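Side-chain contacts in thiamine pyrophosphokinase (Saccharomyces cerevisiae, PDB 1IG0), which catalyses the ATP-dependent pyrophosphorylation of thiamine to thiamine diphosphate, releasing AMP, and is the only yeast enzyme able to do so: residues T167-N170 with T171-E174; S175-F178 with S179-T182; I48-R52 with P53-K57; E83-R86 with I87-P91; P241-N245 with T246-N250. All coordinates share one frame; numbering follows the deposited sequence.

How the interactions relate
Two pairs of interactions touch. Interactions 1 and 2, centres 13 Å apart, follow one another along the chain, and Thr173 CG2 of the first lies 3.6 Å from Phe178 CZ of the second. Interactions 3 and 4, also 13 Å between centres, meet through tyrosines: Tyr56 OH is 3.4 Å from Leu85 CD1, and the rings of Tyr56 and Tyr89 come together. These two pairs are well separated, interactions 1 and 3 having centres 34 Å apart. Interaction 5 belongs to the vitamin B1 binding domain; its nearest atoms are about 9 Å from interaction 3, and the position of Gly249 is about 12 Å from a bound thiamine.

Interaction 1 of 5, residues T167-N170 with T171-E174; sequences TLYN and TMTE
One face of the Tyr169 ring carries the hydroxyl of Thr173, whose OG1 stands 3.5 Å above the ring plane and is displaced toward the rim, nearest to CZ and CE2. Met172 reaches the same ring obliquely, on the CD1 side, where its methyl CE is 3.8 Å from Tyr169 CD1. A bend at chi3 (74°) turns this methyl back toward the ring after an extended start to the methionine chain. Tyr169 itself has CG anti to its amide nitrogen (chi1 173°), which swings the ring along the helix toward the residue four positions on.

The contact is a pair of i to i+3 and i to i+4 packings on one side of helix 164-175. Here the hydroxyl of Thr173 turns back to a carbonyl of the preceding turn. Thr173 OG1 donates to Tyr169 O at 2.9 Å, coming from above the carbonyl plane, while Thr173 N binds that oxygen at 2.9 Å and 170°, so that two donors from one residue grip it. Thr171 OG1 lies 3.0 Å from Thr167 O, which accepts the amide of Thr171. With an alanine at Tyr169, the hydroxyl of Thr173 and the methyl of Met172 would probably lose the surface they rest against, and a gap would be likely to open toward Asn132 and Ser135. Those two residues belong to helix 126-139, against which the ring packs, and Met172 touches Ser135 and Leu136 of the same helix.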
loop_
_atom_site.group_PDB
_atom_site.type_symbol
_atom_site.label_atom_id
_atom_site.label_comp_id
_atom_site.label_asym_id
_atom_site.label_seq_id
_atom_site.Cartn_x
_atom_site.Cartn_y
_atom_site.Cartn_z
ATOM N N THR B 167 22.773 -2.646 18.232
ATOM C CA THR B 167 24.128 -3.084 18.549
ATOM C C THR B 167 24.079 -4.462 19.207
ATOM O O THR B 167 24.837 -5.364 18.846
ATOM C CB THR B 167 24.825 -2.094 19.509
ATOM O OG1 THR B 167 24.808 -0.781 18.935
ATOM C CG2 THR B 167 26.269 -2.518 19.758
ATOM N N LEU B 168 23.180 -4.618 20.174
ATOM C CA LEU B 168 23.024 -5.887 20.875
ATOM C C LEU B 168 22.537 -6.964 19.916
ATOM O O LEU B 168 22.975 -8.110 19.984
ATOM C CB LEU B 168 22.030 -5.743 22.030
ATOM C CG LEU B 168 22.461 -4.867 23.208
ATOM C CD1 LEU B 168 21.323 -4.753 24.211
ATOM C CD2 LEU B 168 23.691 -5.471 23.864
ATOM N N TYR B 169 21.622 -6.591 19.026
ATOM C CA TYR B 169 21.081 -7.522 18.040
ATOM C C TYR B 169 22.187 -8.019 17.109
ATOM O O TYR B 169 22.319 -9.220 16.866
ATOM C CB TYR B 169 19.993 -6.831 17.211
ATOM C CG TYR B 169 19.492 -7.654 16.046
ATOM C CD1 TYR B 169 18.562 -8.679 16.233
ATOM C CD2 TYR B 169 19.968 -7.424 14.754
ATOM C CE1 TYR B 169 18.120 -9.452 15.164
ATOM C CE2 TYR B 169 19.536 -8.191 13.681
ATOM C CZ TYR B 169 18.613 -9.200 13.891
ATOM O OH TYR B 169 18.185 -9.953 12.823
ATOM N N ASN B 170 22.975 -7.086 16.585
ATOM C CA ASN B 170 24.068 -7.425 15.680
ATOM C C ASN B 170 25.063 -8.376 16.337
ATOM O O ASN B 170 25.504 -9.352 15.725
ATOM C CB ASN B 170 24.791 -6.152 15.224
ATOM C CG ASN B 170 24.017 -5.386 14.164
ATOM O OD1 ASN B 170 24.313 -4.225 13.876
ATOM N ND2 ASN B 170 23.025 -6.038 13.571
ATOM N N THR B 171 25.412 -8.090 17.587
ATOM C CA THR B 171 26.358 -8.919 18.321
ATOM C C THR B 171 25.811 -10.330 18.488
ATOM O O THR B 171 26.519 -11.308 18.251
ATOM C CB THR B 171 26.662 -8.327 19.712
ATOM O OG1 THR B 171 27.281 -7.044 19.555
ATOM C CG2 THR B 171 27.595 -9.248 20.497
ATOM N N MET B 172 24.549 -10.432 18.892
ATOM C CA MET B 172 23.911 -11.731 19.076
ATOM C C MET B 172 23.900 -12.527 17.775
ATOM O O MET B 172 24.277 -13.701 17.747
ATOM C CB MET B 172 22.469 -11.555 19.560
ATOM C CG MET B 172 21.637 -12.836 19.502
ATOM S SD MET B 172 19.876 -12.555 19.774
ATOM C CE MET B 172 19.425 -11.806 18.199
ATOM N N THR B 173 23.454 -11.879 16.704
ATOM C CA THR B 173 23.367 -12.509 15.394
ATOM C C THR B 173 24.682 -13.143 14.949
ATOM O O THR B 173 24.680 -14.114 14.196
ATOM C CB THR B 173 22.911 -11.490 14.327
ATOM O OG1 THR B 173 21.612 -10.991 14.672
ATOM C CG2 THR B 173 22.849 -12.141 12.950
ATOM N N GLU B 174 25.799 -12.599 15.419
ATOM C CA GLU B 174 27.113 -13.126 15.057
ATOM C C GLU B 174 27.389 -14.527 15.604
ATOM O O GLU B 174 28.127 -15.302 14.994
ATOM C CB GLU B 174 28.210 -12.169 15.530
ATOM C CG GLU B 174 28.372 -10.931 14.661
ATOM C CD GLU B 174 29.382 -9.949 15.222
ATOM O OE1 GLU B 174 29.765 -9.008 14.496
ATOM O OE2 GLU B 174 29.789 -10.115 16.392
#

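Interaction 2 of 5, residues S175-F178 with S179-T182; sequences SLVF and SKVT
Leu176 lays its branch point against one methyl of Val181, with CG 3.7 Å from Val181 CG2 and the two side chains crossing at about a right angle. The same methyl is wedged against the backbone of the turn, 3.5 Å from Val177 O and 3.6 Å from Phe178 CA. On another side of the turn, Val177 and Lys180 run alongside each other and point the same way. Val177 CG1, anti to the amide nitrogen (chi1 -179°), is placed 3.9 Å from Lys180 CG and 3.6 Å from Ser179 OG, so the aliphatic start of the lysine packs while its chain continues away.

Two backbone bonds hold this short 3-10 turn closed. Lys180 N donates to Val177 O at 2.8 Å, and Val181 N to Phe178 O at 3.1 Å; both are i+3 to i pairs, as a 3-10 turn requires. The turn lies at the surface in the link between helix 164-175 and strand 184-189. Leu176 and Val181 both rest on Asn139 at the end of helix 126-139, and the ring of Phe178 meets Tyr215 edge-to-face, just ahead of strand 216-221.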
loop_
_atom_site.group_PDB
_atom_site.type_symbol
_atom_site.label_atom_id
_atom_site.label_comp_id
_atom_site.label_asym_id
_atom_site.label_seq_id
_atom_site.Cartn_x
_atom_site.Cartn_y
_atom_site.Cartn_z
ATOM N N SER B 175 26.797 -14.851 16.750
ATOM C CA SER B 175 26.999 -16.160 17.365
ATOM C C SER B 175 25.747 -17.018 17.282
ATOM O O SER B 175 25.678 -18.092 17.880
ATOM C CB SER B 175 27.407 -15.999 18.833
ATOM O OG SER B 175 28.660 -15.348 18.950
ATOM N N LEU B 176 24.761 -16.546 16.532
ATOM C CA LEU B 176 23.505 -17.262 16.383
ATOM C C LEU B 176 23.570 -18.295 15.256
ATOM O O LEU B 176 24.032 -18.001 14.152
ATOM C CB LEU B 176 22.381 -16.258 16.108
ATOM C CG LEU B 176 20.966 -16.567 16.602
ATOM C CD1 LEU B 176 20.984 -16.803 18.106
ATOM C CD2 LEU B 176 20.051 -15.399 16.262
ATOM N N VAL B 177 23.124 -19.513 15.552
ATOM C CA VAL B 177 23.096 -20.583 14.561
ATOM C C VAL B 177 21.672 -20.600 14.012
ATOM O O VAL B 177 20.803 -21.302 14.524
ATOM C CB VAL B 177 23.419 -21.954 15.198
ATOM C CG1 VAL B 177 23.410 -23.042 14.132
ATOM C CG2 VAL B 177 24.773 -21.898 15.887
ATOM N N PHE B 178 21.445 -19.806 12.971
ATOM C CA PHE B 178 20.131 -19.676 12.346
ATOM C C PHE B 178 19.354 -20.970 12.110
ATOM O O PHE B 178 18.151 -21.030 12.375
ATOM C CB PHE B 178 20.264 -18.908 11.029
ATOM C CG PHE B 178 20.400 -17.420 11.206
ATOM C CD1 PHE B 178 21.351 -16.891 12.074
ATOM C CD2 PHE B 178 19.573 -16.545 10.507
ATOM C CE1 PHE B 178 21.474 -15.513 12.246
ATOM C CE2 PHE B 178 19.689 -15.165 10.670
ATOM C CZ PHE B 178 20.639 -14.647 11.540
ATOM N N SER B 179 20.029 -22.002 11.616
ATOM C CA SER B 179 19.361 -23.273 11.349
ATOM C C SER B 179 18.782 -23.911 12.608
ATOM O O SER B 179 17.946 -24.808 12.522
ATOM C CB SER B 179 20.331 -24.254 10.685
ATOM O OG SER B 179 21.414 -24.562 11.544
ATOM N N LYS B 180 19.219 -23.445 13.774
ATOM C CA LYS B 180 18.742 -23.994 15.039
ATOM C C LYS B 180 17.912 -23.013 15.863
ATOM O O LYS B 180 17.570 -23.289 17.015
ATOM C CB LYS B 180 19.928 -24.482 15.872
ATOM C CG LYS B 180 20.724 -25.592 15.207
ATOM C CD LYS B 180 19.864 -26.826 14.964
ATOM C CE LYS B 180 20.654 -27.915 14.257
ATOM N NZ LYS B 180 19.833 -29.135 14.037
ATOM N N VAL B 181 17.590 -21.866 15.275
ATOM C CA VAL B 181 16.794 -20.861 15.969
ATOM C C VAL B 181 15.321 -21.237 15.909
ATOM O O VAL B 181 14.803 -21.568 14.843
ATOM C CB VAL B 181 16.970 -19.464 15.332
ATOM C CG1 VAL B 181 16.022 -18.464 15.992
ATOM C CG2 VAL B 181 18.412 -19.005 15.480
ATOM N N THR B 182 14.648 -21.196 17.055
ATOM C CA THR B 182 13.229 -21.523 17.101
ATOM C C THR B 182 12.477 -20.478 16.287
ATOM O O THR B 182 12.697 -19.280 16.452
ATOM C CB THR B 182 12.692 -21.512 18.548
ATOM O OG1 THR B 182 13.375 -22.509 19.315
ATOM C CG2 THR B 182 11.198 -21.806 18.568
#

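Interaction 3 of 5, residues I48-R52 with P53-K57; sequences IDIPR and PLFYK
Ile50 packs closely against Leu54, its CD1 3.5 Å from Leu54 CD2, the side chains crossing at about a right angle. Its other branch, CG2, meets the Phe55 ring obliquely, 3.9 Å from Phe55 CD1. Ile50 thus spans both neighbours: CG1 is anti to the backbone nitrogen (chi1 -174°) and runs on toward the leucine, leaving CG2 between nitrogen and carbonyl carbon to face the phenylalanine. All three residues are buried. Leu54 continues onto Val312 and Leu315 of helix 312-315, and Phe55 onto Leu75 and, edge-to-face, Tyr78.

Leu54 and Phe55 lie in the first turn of helix 52-61, which follows strand 38-43 in the alpha/beta part of the protein, and Ile50 in the loop leading into it, with Pro51 at the N-cap position. Pro51 offers no side-chain cap, but its carbonyl opens the helical bonding, accepting Phe55 N at 2.9 Å.

In contrast to this buried, apolar side, the partly exposed flank joins Arg52 and Tyr56 mostly by polar contacts. Arg52 NH1 donates to Tyr56 OH at 2.8 Å, with a bent angle of 133° and the oxygen tilted out of the guanidinium plane. The guanidinium and ring planes are 39° apart, so the groups do not stack. Arg52 O lies over one face of the Tyr56 ring, 3.1 Å above it, while accepting Tyr56 N in a nearly straight bond. The guanidinium has a further partner in Tyr78, by a cation-pi contact.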
loop_
_atom_site.group_PDB
_atom_site.type_symbol
_atom_site.label_atom_id
_atom_site.label_comp_id
_atom_site.label_asym_id
_atom_site.label_seq_id
_atom_site.Cartn_x
_atom_site.Cartn_y
_atom_site.Cartn_z
ATOM N N ILE B 48 -6.154 1.293 15.670
ATOM C CA ILE B 48 -6.585 -0.100 15.659
ATOM C C ILE B 48 -8.075 -0.136 15.324
ATOM O O ILE B 48 -8.863 0.614 15.903
ATOM C CB ILE B 48 -6.346 -0.763 17.031
ATOM C CG1 ILE B 48 -4.855 -0.700 17.382
ATOM C CG2 ILE B 48 -6.824 -2.207 17.006
ATOM C CD1 ILE B 48 -4.520 -1.236 18.761
ATOM N N ASP B 49 -8.457 -0.999 14.388
ATOM C CA ASP B 49 -9.854 -1.102 13.979
ATOM C C ASP B 49 -10.377 -2.534 13.988
ATOM O O ASP B 49 -11.566 -2.770 13.775
ATOM C CB ASP B 49 -10.032 -0.510 12.579
ATOM C CG ASP B 49 -9.137 -1.168 11.550
ATOM O OD1 ASP B 49 -9.159 -2.413 11.451
ATOM O OD2 ASP B 49 -8.413 -0.438 10.836
ATOM N N ILE B 50 -9.486 -3.487 14.230
ATOM C CA ILE B 50 -9.856 -4.897 14.262
ATOM C C ILE B 50 -10.976 -5.157 15.268
ATOM O O ILE B 50 -11.030 -4.529 16.326
ATOM C CB ILE B 50 -8.638 -5.772 14.642
ATOM C CG1 ILE B 50 -8.992 -7.254 14.516
ATOM C CG2 ILE B 50 -8.201 -5.459 16.069
ATOM C CD1 ILE B 50 -7.833 -8.193 14.822
ATOM N N PRO B 51 -11.901 -6.074 14.941
ATOM C CA PRO B 51 -13.005 -6.390 15.851
ATOM C C PRO B 51 -12.465 -6.897 17.185
ATOM O O PRO B 51 -11.455 -7.599 17.226
ATOM C CB PRO B 51 -13.776 -7.461 15.089
ATOM C CG PRO B 51 -13.591 -7.037 13.668
ATOM C CD PRO B 51 -12.118 -6.697 13.624
ATOM N N ARG B 52 -13.145 -6.543 18.271
ATOM C CA ARG B 52 -12.719 -6.946 19.606
ATOM C C ARG B 52 -12.625 -8.446 19.844
ATOM O O ARG B 52 -11.609 -8.935 20.336
ATOM C CB ARG B 52 -13.628 -6.314 20.660
ATOM C CG ARG B 52 -13.279 -4.873 20.943
ATOM C CD ARG B 52 -14.153 -4.265 22.011
ATOM N NE ARG B 52 -13.544 -3.035 22.498
ATOM C CZ ARG B 52 -12.445 -3.007 23.241
ATOM N NH1 ARG B 52 -11.848 -4.143 23.579
ATOM N NH2 ARG B 52 -11.940 -1.849 23.644
ATOM N N PRO B 53 -13.687 -9.198 19.516
ATOM C CA PRO B 53 -13.643 -10.647 19.727
ATOM C C PRO B 53 -12.408 -11.269 19.073
ATOM O O PRO B 53 -11.763 -12.149 19.644
ATOM C CB PRO B 53 -14.940 -11.122 19.084
ATOM C CG PRO B 53 -15.863 -9.967 19.317
ATOM C CD PRO B 53 -14.988 -8.793 18.955
ATOM N N LEU B 54 -12.089 -10.802 17.872
ATOM C CA LEU B 54 -10.934 -11.304 17.139
ATOM C C LEU B 54 -9.643 -10.883 17.837
ATOM O O LEU B 54 -8.720 -11.682 17.990
ATOM C CB LEU B 54 -10.942 -10.770 15.705
ATOM C CG LEU B 54 -9.829 -11.300 14.796
ATOM C CD1 LEU B 54 -9.939 -12.814 14.684
ATOM C CD2 LEU B 54 -9.934 -10.655 13.425
ATOM N N PHE B 55 -9.586 -9.622 18.256
ATOM C CA PHE B 55 -8.412 -9.094 18.941
ATOM C C PHE B 55 -8.082 -9.945 20.163
ATOM O O PHE B 55 -6.938 -10.354 20.358
ATOM C CB PHE B 55 -8.663 -7.650 19.381
ATOM C CG PHE B 55 -7.494 -7.022 20.088
ATOM C CD1 PHE B 55 -6.401 -6.547 19.370
ATOM C CD2 PHE B 55 -7.476 -6.926 21.475
ATOM C CE1 PHE B 55 -5.306 -5.986 20.023
ATOM C CE2 PHE B 55 -6.385 -6.368 22.138
ATOM C CZ PHE B 55 -5.298 -5.896 21.409
ATOM N N TYR B 56 -9.094 -10.205 20.984
ATOM C CA TYR B 56 -8.931 -11.004 22.193
ATOM C C TYR B 56 -8.322 -12.363 21.871
ATOM O O TYR B 56 -7.447 -12.851 22.586
ATOM C CB TYR B 56 -10.290 -11.223 22.867
ATOM C CG TYR B 56 -11.041 -9.959 23.223
ATOM C CD1 TYR B 56 -12.434 -9.961 23.311
ATOM C CD2 TYR B 56 -10.367 -8.766 23.486
ATOM C CE1 TYR B 56 -13.138 -8.806 23.647
ATOM C CE2 TYR B 56 -11.063 -7.606 23.827
ATOM C CZ TYR B 56 -12.448 -7.634 23.904
ATOM O OH TYR B 56 -13.145 -6.494 24.231
ATOM N N LYS B 57 -8.802 -12.970 20.791
ATOM C CA LYS B 57 -8.332 -14.283 20.368
ATOM C C LYS B 57 -6.891 -14.269 19.870
ATOM O O LYS B 57 -6.078 -15.100 20.275
ATOM C CB LYS B 57 -9.246 -14.837 19.271
ATOM C CG LYS B 57 -8.908 -16.255 18.847
ATOM C CD LYS B 57 -8.952 -17.199 20.038
ATOM C CE LYS B 57 -8.656 -18.630 19.629
ATOM N NZ LYS B 57 -8.686 -19.551 20.799
#

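Interaction 4 of 5, residues E83-R86 with I87-P91; sequences ETLR and IKYLP
Ile87 leans on Glu83, one turn earlier: its CG1 is 3.4 Å from Glu83 OE1, and Ile87 N binds Glu83 O at 2.9 Å. Next, Lys88 runs obliquely past Leu85, with CD 4.1 Å from Leu85 CD2, while its amide makes a weak bond to Thr84 O. Lys88 CG also lies 3.7 Å above one face of the Tyr89 ring, toward its rim.

Tyr89, where the chain leaves helix 83-88, keeps CG beside its backbone nitrogen (chi1 -62°), and the ring lies alongside Leu85, whose CD2 meets the ring edge 3.9 Å from Tyr89 CE1. A water donates both to Arg86 O and to Tyr89 O, at 2.8 Å each, bridging the helix end as the backbone turns away. Replacing Tyr89 by an alanine would probably strip Leu85 CD2 and Lys88 CG of their aromatic neighbour and leave Trp59 and Tyr56 without the ring they meet.

Leu90 then brings CD2 to 3.9 Å from Arg86 O and packs on Tyr108 and Tyr109 of helix 103-111. The Tyr89 ring thus packs on apolar atoms, while the water bonded to Arg86 O and Tyr89 O takes up carbonyls where regular helical bonding stops.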
loop_
_atom_site.group_PDB
_atom_site.type_symbol
_atom_site.label_atom_id
_atom_site.label_comp_id
_atom_site.label_asym_id
_atom_site.label_seq_id
_atom_site.Cartn_x
_atom_site.Cartn_y
_atom_site.Cartn_z
ATOM N N GLU B 83 -11.526 -0.818 31.931
ATOM C CA GLU B 83 -10.212 -0.794 32.564
ATOM C C GLU B 83 -9.747 -2.215 32.845
ATOM O O GLU B 83 -8.555 -2.514 32.776
ATOM C CB GLU B 83 -10.262 -0.011 33.878
ATOM C CG GLU B 83 -9.452 1.272 33.878
ATOM C CD GLU B 83 -8.010 1.051 33.466
ATOM O OE1 GLU B 83 -7.331 0.197 34.075
ATOM O OE2 GLU B 83 -7.555 1.738 32.530
ATOM N N THR B 84 -10.696 -3.088 33.169
ATOM C CA THR B 84 -10.385 -4.481 33.458
ATOM C C THR B 84 -9.683 -5.115 32.265
ATOM O O THR B 84 -8.674 -5.804 32.418
ATOM C CB THR B 84 -11.661 -5.290 33.763
ATOM O OG1 THR B 84 -12.318 -4.742 34.914
ATOM C CG2 THR B 84 -11.314 -6.748 34.024
ATOM N N LEU B 85 -10.224 -4.879 31.074
ATOM C CA LEU B 85 -9.643 -5.426 29.857
ATOM C C LEU B 85 -8.329 -4.733 29.517
ATOM O O LEU B 85 -7.360 -5.382 29.128
ATOM C CB LEU B 85 -10.625 -5.290 28.690
ATOM C CG LEU B 85 -11.883 -6.160 28.775
ATOM C CD1 LEU B 85 -12.748 -5.933 27.544
ATOM C CD2 LEU B 85 -11.484 -7.627 28.885
ATOM N N ARG B 86 -8.298 -3.412 29.669
ATOM C CA ARG B 86 -7.089 -2.652 29.380
ATOM C C ARG B 86 -5.922 -3.203 30.193
ATOM O O ARG B 86 -4.822 -3.378 29.671
ATOM C CB ARG B 86 -7.292 -1.173 29.707
ATOM C CG ARG B 86 -6.013 -0.355 29.642
ATOM C CD ARG B 86 -6.250 1.073 30.088
ATOM N NE ARG B 86 -6.823 1.900 29.035
ATOM C CZ ARG B 86 -7.348 3.103 29.241
ATOM N NH1 ARG B 86 -7.379 3.615 30.465
ATOM N NH2 ARG B 86 -7.827 3.802 28.221
ATOM N N ILE B 87 -6.169 -3.469 31.471
ATOM C CA ILE B 87 -5.143 -4.012 32.353
ATOM C C ILE B 87 -4.822 -5.446 31.948
ATOM O O ILE B 87 -3.702 -5.923 32.132
ATOM C CB ILE B 87 -5.608 -3.984 33.832
ATOM C CG1 ILE B 87 -5.440 -2.574 34.399
ATOM C CG2 ILE B 87 -4.814 -4.985 34.662
ATOM C CD1 ILE B 87 -3.996 -2.105 34.451
ATOM N N LYS B 88 -5.817 -6.127 31.391
ATOM C CA LYS B 88 -5.647 -7.505 30.953
ATOM C C LYS B 88 -4.789 -7.581 29.695
ATOM O O LYS B 88 -4.116 -8.582 29.454
ATOM C CB LYS B 88 -7.012 -8.143 30.680
ATOM C CG LYS B 88 -6.941 -9.532 30.061
ATOM C CD LYS B 88 -8.329 -10.107 29.823
ATOM C CE LYS B 88 -8.261 -11.436 29.083
ATOM N NZ LYS B 88 -7.470 -12.456 29.828
ATOM N N TYR B 89 -4.809 -6.518 28.897
ATOM C CA TYR B 89 -4.041 -6.504 27.661
ATOM C C TYR B 89 -2.868 -5.532 27.640
ATOM O O TYR B 89 -2.779 -4.657 26.776
ATOM C CB TYR B 89 -4.977 -6.242 26.479
ATOM C CG TYR B 89 -6.023 -7.321 26.333
ATOM C CD1 TYR B 89 -7.295 -7.172 26.883
ATOM C CD2 TYR B 89 -5.719 -8.524 25.702
ATOM C CE1 TYR B 89 -8.236 -8.199 26.812
ATOM C CE2 TYR B 89 -6.646 -9.555 25.626
ATOM C CZ TYR B 89 -7.901 -9.388 26.183
ATOM O OH TYR B 89 -8.816 -10.414 26.117
ATOM N N LEU B 90 -1.963 -5.703 28.598
ATOM C CA LEU B 90 -0.774 -4.869 28.694
ATOM C C LEU B 90 0.294 -5.450 27.773
ATOM O O LEU B 90 0.498 -6.662 27.740
ATOM C CB LEU B 90 -0.237 -4.868 30.130
ATOM C CG LEU B 90 -1.109 -4.287 31.245
ATOM C CD1 LEU B 90 -0.480 -4.594 32.593
ATOM C CD2 LEU B 90 -1.260 -2.787 31.056
ATOM N N PRO B 91 0.982 -4.596 27.004
ATOM C CA PRO B 91 2.025 -5.101 26.107
ATOM C C PRO B 91 3.267 -5.452 26.924
ATOM O O PRO B 91 3.458 -4.927 28.023
ATOM C CB PRO B 91 2.265 -3.923 25.171
ATOM C CG PRO B 91 2.066 -2.754 26.080
ATOM C CD PRO B 91 0.822 -3.139 26.858
HETATM O O HOH W 1 -3.364 -2.087 27.646
#

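Interaction 5 of 5, residues P241-N245 with T246-N250; sequences PQFRN and TCIGN
Gln242, with CG anti to the amide nitrogen (chi1 -172°) and a bend at chi2 (60°), turns its amide along the helix to Thr246. Gln242 NE2 donates to Thr246 OG1 at 2.8 Å, the oxygen lying in the amide plane. That hydroxyl donates in turn to Gln242 O at 2.8 Å, and Thr246 N reaches the same oxygen from the opposite face of its plane. Thr246 OG1 is therefore both acceptor and donor toward a single residue, which fixes its rotation.

Phe243 and Cys247 form a sulfur-aromatic contact, SG standing 4.8 Å from the ring centroid and obliquely to it. The same ring takes Ile248 CD1 at 4.2 Å from its CE2. Here helix 241-247 passes directly into strand 248-254, within the vitamin B1 binding domain; the axes of 241-245 and 248-250 are 56° apart, and Ile248 faces Val308 and Ile310 of the neighbouring strand 304-310.

Arg244 folds back at chi2 and chi3 to bring NH2 to 2.6 Å from Ile248 O, which lies in plane at the guanidinium edge, though the bond is weak. Ile248 CG2 sits over one guanidinium face, and a water accepting from Arg244 NH2 gives a weak bond onward to Gly249 O.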
loop_
_atom_site.group_PDB
_atom_site.type_symbol
_atom_site.label_atom_id
_atom_site.label_comp_id
_atom_site.label_asym_id
_atom_site.label_seq_id
_atom_site.Cartn_x
_atom_site.Cartn_y
_atom_site.Cartn_z
ATOM N N PRO B 241 -11.768 -26.211 3.302
ATOM C CA PRO B 241 -12.836 -25.678 2.453
ATOM C C PRO B 241 -13.827 -24.759 3.167
ATOM O O PRO B 241 -14.118 -23.665 2.686
ATOM C CB PRO B 241 -13.491 -26.940 1.903
ATOM C CG PRO B 241 -12.319 -27.861 1.755
ATOM C CD PRO B 241 -11.587 -27.656 3.066
ATOM N N GLN B 242 -14.339 -25.194 4.314
ATOM C CA GLN B 242 -15.298 -24.383 5.056
ATOM C C GLN B 242 -14.677 -23.053 5.466
ATOM O O GLN B 242 -15.325 -22.010 5.402
ATOM C CB GLN B 242 -15.791 -25.131 6.297
ATOM C CG GLN B 242 -16.931 -24.427 7.017
ATOM C CD GLN B 242 -18.154 -24.244 6.133
ATOM O OE1 GLN B 242 -18.789 -25.216 5.724
ATOM N NE2 GLN B 242 -18.485 -22.993 5.831
ATOM N N PHE B 243 -13.420 -23.092 5.892
ATOM C CA PHE B 243 -12.714 -21.881 6.298
ATOM C C PHE B 243 -12.552 -20.948 5.104
ATOM O O PHE B 243 -12.832 -19.750 5.192
ATOM C CB PHE B 243 -11.331 -22.239 6.855
ATOM C CG PHE B 243 -10.427 -21.048 7.065
ATOM C CD1 PHE B 243 -10.725 -20.089 8.027
ATOM C CD2 PHE B 243 -9.274 -20.890 6.299
ATOM C CE1 PHE B 243 -9.888 -18.989 8.228
ATOM C CE2 PHE B 243 -8.429 -19.791 6.492
ATOM C CZ PHE B 243 -8.740 -18.841 7.459
ATOM N N ARG B 244 -12.104 -21.505 3.985
ATOM C CA ARG B 244 -11.889 -20.720 2.778
ATOM C C ARG B 244 -13.189 -20.093 2.270
ATOM O O ARG B 244 -13.207 -18.928 1.877
ATOM C CB ARG B 244 -11.247 -21.600 1.695
ATOM C CG ARG B 244 -12.211 -22.224 0.696
ATOM C CD ARG B 244 -12.213 -21.445 -0.612
ATOM N NE ARG B 244 -12.570 -20.045 -0.411
ATOM C CZ ARG B 244 -12.484 -19.105 -1.345
ATOM N NH1 ARG B 244 -12.049 -19.407 -2.561
ATOM N NH2 ARG B 244 -12.831 -17.858 -1.062
ATOM N N ASN B 245 -14.276 -20.860 2.292
ATOM C CA ASN B 245 -15.565 -20.358 1.823
ATOM C C ASN B 245 -16.171 -19.298 2.735
ATOM O O ASN B 245 -16.838 -18.374 2.268
ATOM C CB ASN B 245 -16.565 -21.509 1.671
ATOM C CG ASN B 245 -16.213 -22.440 0.531
ATOM O OD1 ASN B 245 -15.949 -21.996 -0.586
ATOM N ND2 ASN B 245 -16.223 -23.741 0.800
ATOM N N THR B 246 -15.934 -19.429 4.034
ATOM C CA THR B 246 -16.490 -18.496 5.006
ATOM C C THR B 246 -15.668 -17.237 5.261
ATOM O O THR B 246 -16.233 -16.157 5.425
ATOM C CB THR B 246 -16.720 -19.194 6.369
ATOM O OG1 THR B 246 -17.516 -20.368 6.177
ATOM C CG2 THR B 246 -17.437 -18.260 7.340
ATOM N N CYS B 247 -14.344 -17.367 5.277
ATOM C CA CYS B 247 -13.489 -16.222 5.583
ATOM C C CYS B 247 -12.562 -15.696 4.492
ATOM O O CYS B 247 -11.920 -14.666 4.690
ATOM C CB CYS B 247 -12.635 -16.553 6.810
ATOM S SG CYS B 247 -13.520 -17.403 8.133
ATOM N N ILE B 248 -12.482 -16.371 3.351
ATOM C CA ILE B 248 -11.571 -15.916 2.304
ATOM C C ILE B 248 -12.237 -15.360 1.053
ATOM O O ILE B 248 -13.225 -15.906 0.561
ATOM C CB ILE B 248 -10.607 -17.054 1.887
ATOM C CG1 ILE B 248 -9.890 -17.601 3.124
ATOM C CG2 ILE B 248 -9.587 -16.541 0.875
ATOM C CD1 ILE B 248 -9.118 -16.551 3.914
ATOM N N GLY B 249 -11.676 -14.265 0.549
ATOM C CA GLY B 249 -12.192 -13.639 -0.653
ATOM C C GLY B 249 -11.218 -13.833 -1.799
ATOM O O GLY B 249 -10.827 -14.958 -2.109
ATOM N N ASN B 250 -10.820 -12.736 -2.430
ATOM C CA ASN B 250 -9.881 -12.800 -3.541
ATOM C C ASN B 250 -8.441 -12.810 -3.035
ATOM O O ASN B 250 -8.195 -12.802 -1.829
ATOM C CB ASN B 250 -10.088 -11.606 -4.472
ATOM C CG ASN B 250 -11.483 -11.564 -5.059
ATOM O OD1 ASN B 250 -11.940 -12.527 -5.672
ATOM N ND2 ASN B 250 -12.169 -10.443 -4.879
HETATM O O HOH W 2 -13.506 -16.123 -3.255
#